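Local atomic coordinates of dITP/XTP pyrophosphatase (Coxiella burnetii, PDB entry 3TQU), a protein that probably hydrolyses non-canonical purine nucleoside triphosphates such as XTP, dITP and ITP to monophosphate and diphosphate, cleansing the nucleotide pool. Residues 73-78 with 145-150; 90-95 with 102-107. One frame throughout, in Å; residues are numbered along the deposited sequence.

How the contacts relate
Both contacts involve helix 98-112: contact 1 packs against it, and contact 2 includes residues 102-107 of it. Contact 1 is core: its three touching residues are buried, and they join strands 68-77 and 137-147 through aliphatic carbons alone. Contact 2 is nearer the surface and only partly buried. It ties the loop 90-95, which leads into the helix, to the helix itself, mixing apolar packing with a lysine that bonds a carbonyl and rests over a ring. One place where the two meet is Val105, whose CG1 lies 3.6 Å from Ile77 CD1, while its CG2 serves contact 2. In sequence, contact 2 is nested inside the loop closed by contact 1.

Contact 1 of 2, residues 73-78 with 145-150; sequences SGLTIA and GEIARE
The central mixed sheet of this Ham1-family fold supplies both sides of the contact: Leu75 and Ile77 on strand 68-77 meet Ile147 at the end of strand 137-147. The two are not direct neighbours, since strand 118-128 runs between them, and the closest CA atoms, those of Ile77 and Ile147, are 8.1 Å apart. What bridges the gap is wholly apolar. Ile147 carries most of the contact and offers one branch, CG1 with CD1, to both partners. Leu75 comes to it tip to tip, its CD2 standing 4.1 Å from Ile147 CD1; CG of Leu75 is anti to the backbone N (chi1 180°), which sends the isobutyl group out in the direction of Ile147. Ile77 arrives differently, crossing the Ile147 side chain at about a right angle. Its bond from CA to CB does not aim at the other strand, yet the outstretched CG1-CD1 arm closes the distance, and Ile77 CD1 lies 3.9 Å from Ile147 CG1. Ile77 CD1 is also 3.9 Å from Ile147 CD1, and Ile77 CG1 is 4.1 Å from Ile147 CG1, so CG1 and CD1 of each isoleucine meet where the two arms cross. On Ile147 the last bond folds back (chi2 -62°), which lets CD1 serve Leu75 and Ile77 together. These separations are ordinary van der Waals spacings. Ala119 of strand 118-128 touches both isoleucines from the strand between, and Leu109 of helix 98-112 packs on both as well. Leu75 continues the apolar layer to Tyr159, a predicted substrate-binding residue, and to Phe163 on strand 163-165, while backbone bonds tie Gly74 and Thr76 to His122 and Ser120 of strand 118-128.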
ATOM      1  N   SER A  73       1.745  -0.461  12.526  1.00 11.06           N
ATOM      2  CA  SER A  73       3.008   0.234  12.706  1.00 11.51           C
ATOM      3  C   SER A  73       4.055  -0.673  13.330  1.00 12.89           C
ATOM      4  O   SER A  73       3.731  -1.711  13.907  1.00 13.06           O
ATOM      5  CB  SER A  73       2.806   1.456  13.596  1.00 12.13           C
ATOM      6  OG  SER A  73       2.349   1.061  14.880  1.00 15.55           O
ATOM      7  N   GLY A  74       5.314  -0.271  13.230  1.00 11.50           N
ATOM      8  CA  GLY A  74       6.373  -1.052  13.830  1.00 12.80           C
ATOM      9  C   GLY A  74       7.745  -0.452  13.635  1.00 13.45           C
ATOM     10  O   GLY A  74       7.914   0.560  12.953  1.00 12.25           O
ATOM     11  N   LEU A  75       8.726  -1.094  14.257  1.00 14.30           N
ATOM     12  CA  LEU A  75      10.117  -0.693  14.167  1.00 15.55           C
ATOM     13  C   LEU A  75      10.834  -1.702  13.283  1.00 14.29           C
ATOM     14  O   LEU A  75      10.662  -2.907  13.463  1.00 13.63           O
ATOM     15  CB  LEU A  75      10.735  -0.701  15.564  1.00 14.13           C
ATOM     16  CG  LEU A  75      12.201  -0.309  15.696  1.00 13.36           C
ATOM     17  CD1 LEU A  75      12.430   1.105  15.179  1.00 12.64           C
ATOM     18  CD2 LEU A  75      12.645  -0.440  17.149  1.00 13.75           C
ATOM     19  N   THR A  76      11.616  -1.219  12.321  1.00 11.28           N
ATOM     20  CA  THR A  76      12.416  -2.101  11.483  1.00 11.82           C
ATOM     21  C   THR A  76      13.887  -1.759  11.661  1.00 13.81           C
ATOM     22  O   THR A  76      14.272  -0.598  11.592  1.00 14.84           O
ATOM     23  CB  THR A  76      12.044  -1.982   9.995  1.00 15.26           C
ATOM     24  OG1 THR A  76      12.329  -0.658   9.531  1.00 17.38           O
ATOM     25  CG2 THR A  76      10.567  -2.289   9.785  1.00 15.77           C
ATOM     26  N   ILE A  77      14.705  -2.777  11.893  1.00 18.12           N
ATOM     27  CA  ILE A  77      16.128  -2.564  12.130  1.00 17.57           C
ATOM     28  C   ILE A  77      16.980  -3.233  11.057  1.00 16.54           C
ATOM     29  O   ILE A  77      16.927  -4.448  10.869  1.00 17.91           O
ATOM     30  CB  ILE A  77      16.531  -3.045  13.533  1.00 15.71           C
ATOM     31  CG1 ILE A  77      15.725  -2.281  14.589  1.00 14.89           C
ATOM     32  CG2 ILE A  77      18.018  -2.854  13.751  1.00 16.67           C
ATOM     33  CD1 ILE A  77      15.951  -2.754  16.019  1.00 15.22           C
ATOM     34  N   ALA A  78      17.767  -2.421  10.358  1.00 18.20           N
ATOM     35  CA  ALA A  78      18.545  -2.884   9.213  1.00 21.47           C
ATOM     36  C   ALA A  78      19.386  -4.117   9.531  1.00 23.74           C
ATOM     37  O   ALA A  78      19.347  -5.106   8.800  1.00 21.42           O
ATOM     38  CB  ALA A  78      19.418  -1.756   8.671  1.00 20.77           C
ATOM     39  N   GLY A 145      15.953   6.664  11.805  1.00 14.37           N
ATOM     40  CA  GLY A 145      16.810   6.997  12.926  1.00 15.67           C
ATOM     41  C   GLY A 145      17.843   5.925  13.206  1.00 16.77           C
ATOM     42  O   GLY A 145      18.241   5.184  12.308  1.00 12.77           O
ATOM     43  N   GLU A 146      18.279   5.846  14.460  1.00 17.74           N
ATOM     44  CA  GLU A 146      19.278   4.869  14.876  1.00 21.98           C
ATOM     45  C   GLU A 146      18.892   4.301  16.229  1.00 23.82           C
ATOM     46  O   GLU A 146      18.244   4.977  17.029  1.00 23.10           O
ATOM     47  CB  GLU A 146      20.658   5.521  14.983  1.00 27.49           C
ATOM     48  CG  GLU A 146      21.151   6.167  13.703  1.00 34.00           C
ATOM     49  CD  GLU A 146      22.463   6.899  13.895  1.00 40.76           C
ATOM     50  OE1 GLU A 146      22.976   6.911  15.036  1.00 43.48           O
ATOM     51  OE2 GLU A 146      22.980   7.464  12.910  1.00 43.55           O
ATOM     52  N   ILE A 147      19.292   3.060  16.488  1.00 21.54           N
ATOM     53  CA  ILE A 147      19.044   2.445  17.787  1.00 20.64           C
ATOM     54  C   ILE A 147      20.156   2.811  18.765  1.00 19.11           C
ATOM     55  O   ILE A 147      21.332   2.555  18.508  1.00 20.99           O
ATOM     56  CB  ILE A 147      18.942   0.911  17.682  1.00 19.05           C
ATOM     57  CG1 ILE A 147      17.901   0.517  16.635  1.00 15.21           C
ATOM     58  CG2 ILE A 147      18.595   0.303  19.037  1.00 19.58           C
ATOM     59  CD1 ILE A 147      16.492   0.999  16.961  1.00 12.32           C
ATOM     60  N   ALA A 148      19.779   3.413  19.887  1.00 15.65           N
ATOM     61  CA  ALA A 148      20.752   3.828  20.886  1.00 18.61           C
ATOM     62  C   ALA A 148      21.318   2.625  21.635  1.00 20.06           C
ATOM     63  O   ALA A 148      20.793   1.515  21.534  1.00 17.28           O
ATOM     64  CB  ALA A 148      20.126   4.819  21.854  1.00 18.79           C
ATOM     65  N   ARG A 149      22.392   2.856  22.382  1.00 22.40           N
ATOM     66  CA  ARG A 149      23.052   1.801  23.138  1.00 27.42           C
ATOM     67  C   ARG A 149      22.294   1.517  24.430  1.00 27.83           C
ATOM     68  O   ARG A 149      22.314   0.399  24.941  1.00 31.93           O
ATOM     69  CB  ARG A 149      24.496   2.198  23.456  1.00 33.30           C
ATOM     70  CG  ARG A 149      25.336   2.553  22.236  1.00 38.49           C
ATOM     71  CD  ARG A 149      25.880   1.315  21.544  1.00 42.66           C
ATOM     72  NE  ARG A 149      26.650   1.655  20.350  1.00 44.42           N
ATOM     73  CZ  ARG A 149      27.327   0.774  19.621  1.00 45.98           C
ATOM     74  NH1 ARG A 149      27.336  -0.507  19.965  1.00 46.88           N
ATOM     75  NH2 ARG A 149      27.997   1.173  18.547  1.00 46.28           N
ATOM     76  N   GLU A 150      21.635   2.542  24.958  1.00 26.61           N
ATOM     77  CA  GLU A 150      20.837   2.399  26.172  1.00 30.44           C
ATOM     78  C   GLU A 150      19.628   3.329  26.128  1.00 26.87           C
ATOM     79  O   GLU A 150      19.658   4.357  25.452  1.00 26.24           O
ATOM     80  CB  GLU A 150      21.686   2.678  27.418  1.00 36.66           C
ATOM     81  CG  GLU A 150      22.270   4.080  27.480  1.00 43.33           C
ATOM     82  CD  GLU A 150      23.066   4.329  28.750  1.00 50.14           C
ATOM     83  OE1 GLU A 150      24.168   3.755  28.889  1.00 53.44           O
ATOM     84  OE2 GLU A 150      22.588   5.096  29.613  1.00 50.79           O
TER

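Contact 2 of 2, residues 90-95 with 102-107; sequences RYAGKN and IQKVLE
Lys104, on helix 98-112, reaches back over the side chain of Tyr91 and can be followed outward atom by atom. Lys104 CB starts beside the ring, 4.0 Å from Tyr91 CD2. Lys104 CG comes closer, 3.6 Å from Tyr91 CE2, and lies on the same side of the ring plane as the rest of the lysine chain. The next carbon leaves the ring for the backbone of the loop: Lys104 CD lies 3.1 Å from Tyr91 O and 3.8 Å from Ala92 CA, and also touches Ala92 CB. CE stays beside the same carbonyl oxygen, and a bend in the last torsion (chi4 -62°) turns the ammonium group back toward the ring. There NZ has two partners in one residue. Lys104 NZ donates a hydrogen bond of 3.0 Å to Tyr91 O, with a C=O...N angle of 159° and the donor tilted somewhat from the carbonyl plane. Lys104 NZ also sits 3.8 Å from the centroid of the Tyr91 ring, 11° off the ring normal, which makes a cation-pi interaction over the face. The carbonyl belongs to a type I beta turn from Arg90 to Gly93, closed by the bond from Gly93 N to Arg90 O; the lysine thus joins this turn to the helix that follows it in the chain. The neighbouring helical residue, Val105, approaches Tyr91 from the other side of the ring plane. Val105 CG2 lies 3.7 Å from Tyr91 CE2, meeting the ring obliquely, and the two side chains cross at about a right angle. Pro84 and Ala108 also touch the Tyr91 side chain. Tyr159, predicted to bind substrate, packs on both Tyr91 and Val105.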
ATOM      1  N   ARG A  90       5.275  -8.301  19.559  1.00 29.30           N
ATOM      2  CA  ARG A  90       5.426  -9.681  20.023  1.00 29.23           C
ATOM      3  C   ARG A  90       6.887 -10.072  20.240  1.00 28.20           C
ATOM      4  O   ARG A  90       7.186 -11.204  20.621  1.00 29.29           O
ATOM      5  CB  ARG A  90       4.794 -10.646  19.017  1.00 30.86           C
ATOM      6  CG  ARG A  90       3.275 -10.601  18.961  1.00 34.33           C
ATOM      7  CD  ARG A  90       2.750 -11.410  17.779  1.00 36.92           C
ATOM      8  NE  ARG A  90       3.011 -10.745  16.505  1.00 36.76           N
ATOM      9  CZ  ARG A  90       2.791 -11.293  15.313  1.00 38.17           C
ATOM     10  NH1 ARG A  90       2.310 -12.526  15.224  1.00 41.36           N
ATOM     11  NH2 ARG A  90       3.059 -10.611  14.209  1.00 37.28           N
ATOM     12  N   TYR A  91       7.788  -9.124  20.010  1.00 26.36           N
ATOM     13  CA  TYR A  91       9.217  -9.414  19.930  1.00 28.53           C
ATOM     14  C   TYR A  91       9.814 -10.074  21.175  1.00 31.81           C
ATOM     15  O   TYR A  91      10.762 -10.852  21.071  1.00 33.86           O
ATOM     16  CB  TYR A  91       9.992  -8.142  19.579  1.00 29.17           C
ATOM     17  CG  TYR A  91      11.394  -8.397  19.083  1.00 30.84           C
ATOM     18  CD1 TYR A  91      11.620  -9.182  17.959  1.00 31.54           C
ATOM     19  CD2 TYR A  91      12.491  -7.842  19.726  1.00 32.19           C
ATOM     20  CE1 TYR A  91      12.898  -9.415  17.497  1.00 32.61           C
ATOM     21  CE2 TYR A  91      13.774  -8.068  19.270  1.00 32.87           C
ATOM     22  CZ  TYR A  91      13.971  -8.856  18.155  1.00 32.21           C
ATOM     23  OH  TYR A  91      15.247  -9.082  17.698  1.00 33.02           O
ATOM     24  N   ALA A  92       9.268  -9.768  22.348  1.00 30.29           N
ATOM     25  CA  ALA A  92       9.792 -10.332  23.589  1.00 28.63           C
ATOM     26  C   ALA A  92       8.822 -11.320  24.232  1.00 27.62           C
ATOM     27  O   ALA A  92       8.820 -11.496  25.447  1.00 27.22           O
ATOM     28  CB  ALA A  92      10.154  -9.221  24.572  1.00 25.74           C
ATOM     29  N   GLY A  93       8.001 -11.960  23.408  1.00 28.78           N
ATOM     30  CA  GLY A  93       7.021 -12.916  23.892  1.00 31.45           C
ATOM     31  C   GLY A  93       5.721 -12.240  24.282  1.00 31.17           C
ATOM     32  O   GLY A  93       5.626 -11.015  24.282  1.00 24.39           O
ATOM     33  N   LYS A  94       4.712 -13.039  24.612  1.00 37.19           N
ATOM     34  CA  LYS A  94       3.431 -12.494  25.042  1.00 42.20           C
ATOM     35  C   LYS A  94       3.500 -12.067  26.506  1.00 40.51           C
ATOM     36  O   LYS A  94       4.266 -12.626  27.291  1.00 39.39           O
ATOM     37  CB  LYS A  94       2.309 -13.516  24.846  1.00 48.55           C
ATOM     38  CG  LYS A  94       2.214 -14.544  25.958  1.00 54.15           C
ATOM     39  CD  LYS A  94       1.020 -15.469  25.771  1.00 58.73           C
ATOM     40  CE  LYS A  94       1.211 -16.387  24.576  1.00 61.34           C
ATOM     41  NZ  LYS A  94       0.102 -17.374  24.458  1.00 64.78           N
ATOM     42  N   ASN A  95       2.698 -11.070  26.864  1.00 41.29           N
ATOM     43  CA  ASN A  95       2.665 -10.555  28.229  1.00 41.18           C
ATOM     44  C   ASN A  95       3.951  -9.841  28.645  1.00 36.11           C
ATOM     45  O   ASN A  95       4.195  -9.631  29.832  1.00 37.35           O
ATOM     46  CB  ASN A  95       2.334 -11.675  29.219  1.00 43.91           C
ATOM     47  CG  ASN A  95       0.890 -12.128  29.122  1.00 48.30           C
ATOM     48  OD1 ASN A  95       0.144 -11.677  28.255  1.00 47.13           O
ATOM     49  ND2 ASN A  95       0.489 -13.026  30.015  1.00 51.85           N
ATOM     50  N   ILE A 102      12.573  -3.570  24.685  1.00 15.42           N
ATOM     51  CA  ILE A 102      13.743  -2.722  24.484  1.00 16.49           C
ATOM     52  C   ILE A 102      15.021  -3.518  24.728  1.00 23.98           C
ATOM     53  O   ILE A 102      15.988  -3.411  23.971  1.00 25.29           O
ATOM     54  CB  ILE A 102      13.716  -1.497  25.419  1.00 17.86           C
ATOM     55  CG1 ILE A 102      12.652  -0.502  24.953  1.00 15.36           C
ATOM     56  CG2 ILE A 102      15.077  -0.830  25.463  1.00 17.17           C
ATOM     57  CD1 ILE A 102      12.322   0.564  25.968  1.00 15.25           C
ATOM     58  N   GLN A 103      15.015  -4.327  25.782  1.00 25.06           N
ATOM     59  CA  GLN A 103      16.186  -5.125  26.126  1.00 27.75           C
ATOM     60  C   GLN A 103      16.468  -6.210  25.094  1.00 26.21           C
ATOM     61  O   GLN A 103      17.625  -6.498  24.792  1.00 27.32           O
ATOM     62  CB  GLN A 103      16.040  -5.732  27.523  1.00 32.84           C
ATOM     63  CG  GLN A 103      16.274  -4.728  28.636  1.00 36.82           C
ATOM     64  CD  GLN A 103      17.642  -4.080  28.545  1.00 38.81           C
ATOM     65  OE1 GLN A 103      18.647  -4.758  28.329  1.00 40.30           O
ATOM     66  NE2 GLN A 103      17.688  -2.760  28.696  1.00 36.59           N
ATOM     67  N   LYS A 104      15.414  -6.813  24.554  1.00 22.28           N
ATOM     68  CA  LYS A 104      15.590  -7.849  23.543  1.00 24.54           C
ATOM     69  C   LYS A 104      16.181  -7.267  22.261  1.00 24.52           C
ATOM     70  O   LYS A 104      17.038  -7.884  21.625  1.00 26.83           O
ATOM     71  CB  LYS A 104      14.274  -8.573  23.260  1.00 28.83           C
ATOM     72  CG  LYS A 104      14.428  -9.768  22.329  1.00 37.30           C
ATOM     73  CD  LYS A 104      13.459 -10.884  22.687  1.00 43.71           C
ATOM     74  CE  LYS A 104      13.690 -12.116  21.821  1.00 49.07           C
ATOM     75  NZ  LYS A 104      13.452 -11.846  20.375  1.00 48.42           N
ATOM     76  N   VAL A 105      15.729  -6.076  21.884  1.00 21.32           N
ATOM     77  CA  VAL A 105      16.289  -5.395  20.724  1.00 22.19           C
ATOM     78  C   VAL A 105      17.765  -5.075  20.938  1.00 24.24           C
ATOM     79  O   VAL A 105      18.592  -5.288  20.049  1.00 21.89           O
ATOM     80  CB  VAL A 105      15.519  -4.104  20.399  1.00 21.71           C
ATOM     81  CG1 VAL A 105      16.363  -3.180  19.529  1.00 21.43           C
ATOM     82  CG2 VAL A 105      14.202  -4.440  19.717  1.00 19.29           C
ATOM     83  N   LEU A 106      18.093  -4.571  22.124  1.00 24.84           N
ATOM     84  CA  LEU A 106      19.474  -4.234  22.449  1.00 27.25           C
ATOM     85  C   LEU A 106      20.366  -5.475  22.433  1.00 29.65           C
ATOM     86  O   LEU A 106      21.491  -5.431  21.935  1.00 29.18           O
ATOM     87  CB  LEU A 106      19.560  -3.525  23.804  1.00 27.44           C
ATOM     88  CG  LEU A 106      18.966  -2.115  23.873  1.00 26.15           C
ATOM     89  CD1 LEU A 106      18.973  -1.582  25.303  1.00 27.46           C
ATOM     90  CD2 LEU A 106      19.709  -1.167  22.942  1.00 23.51           C
ATOM     91  N   GLU A 107      19.858  -6.579  22.973  1.00 29.82           N
ATOM     92  CA  GLU A 107      20.597  -7.840  22.970  1.00 30.78           C
ATOM     93  C   GLU A 107      20.793  -8.363  21.550  1.00 29.96           C
ATOM     94  O   GLU A 107      21.873  -8.841  21.198  1.00 29.43           O
ATOM     95  CB  GLU A 107      19.875  -8.898  23.811  1.00 34.27           C
ATOM     96  CG  GLU A 107      19.853  -8.612  25.302  1.00 38.29           C
ATOM     97  CD  GLU A 107      19.106  -9.674  26.086  1.00 45.88           C
ATOM     98  OE1 GLU A 107      18.559 -10.606  25.458  1.00 48.05           O
ATOM     99  OE2 GLU A 107      19.067  -9.577  27.331  1.00 48.19           O
TER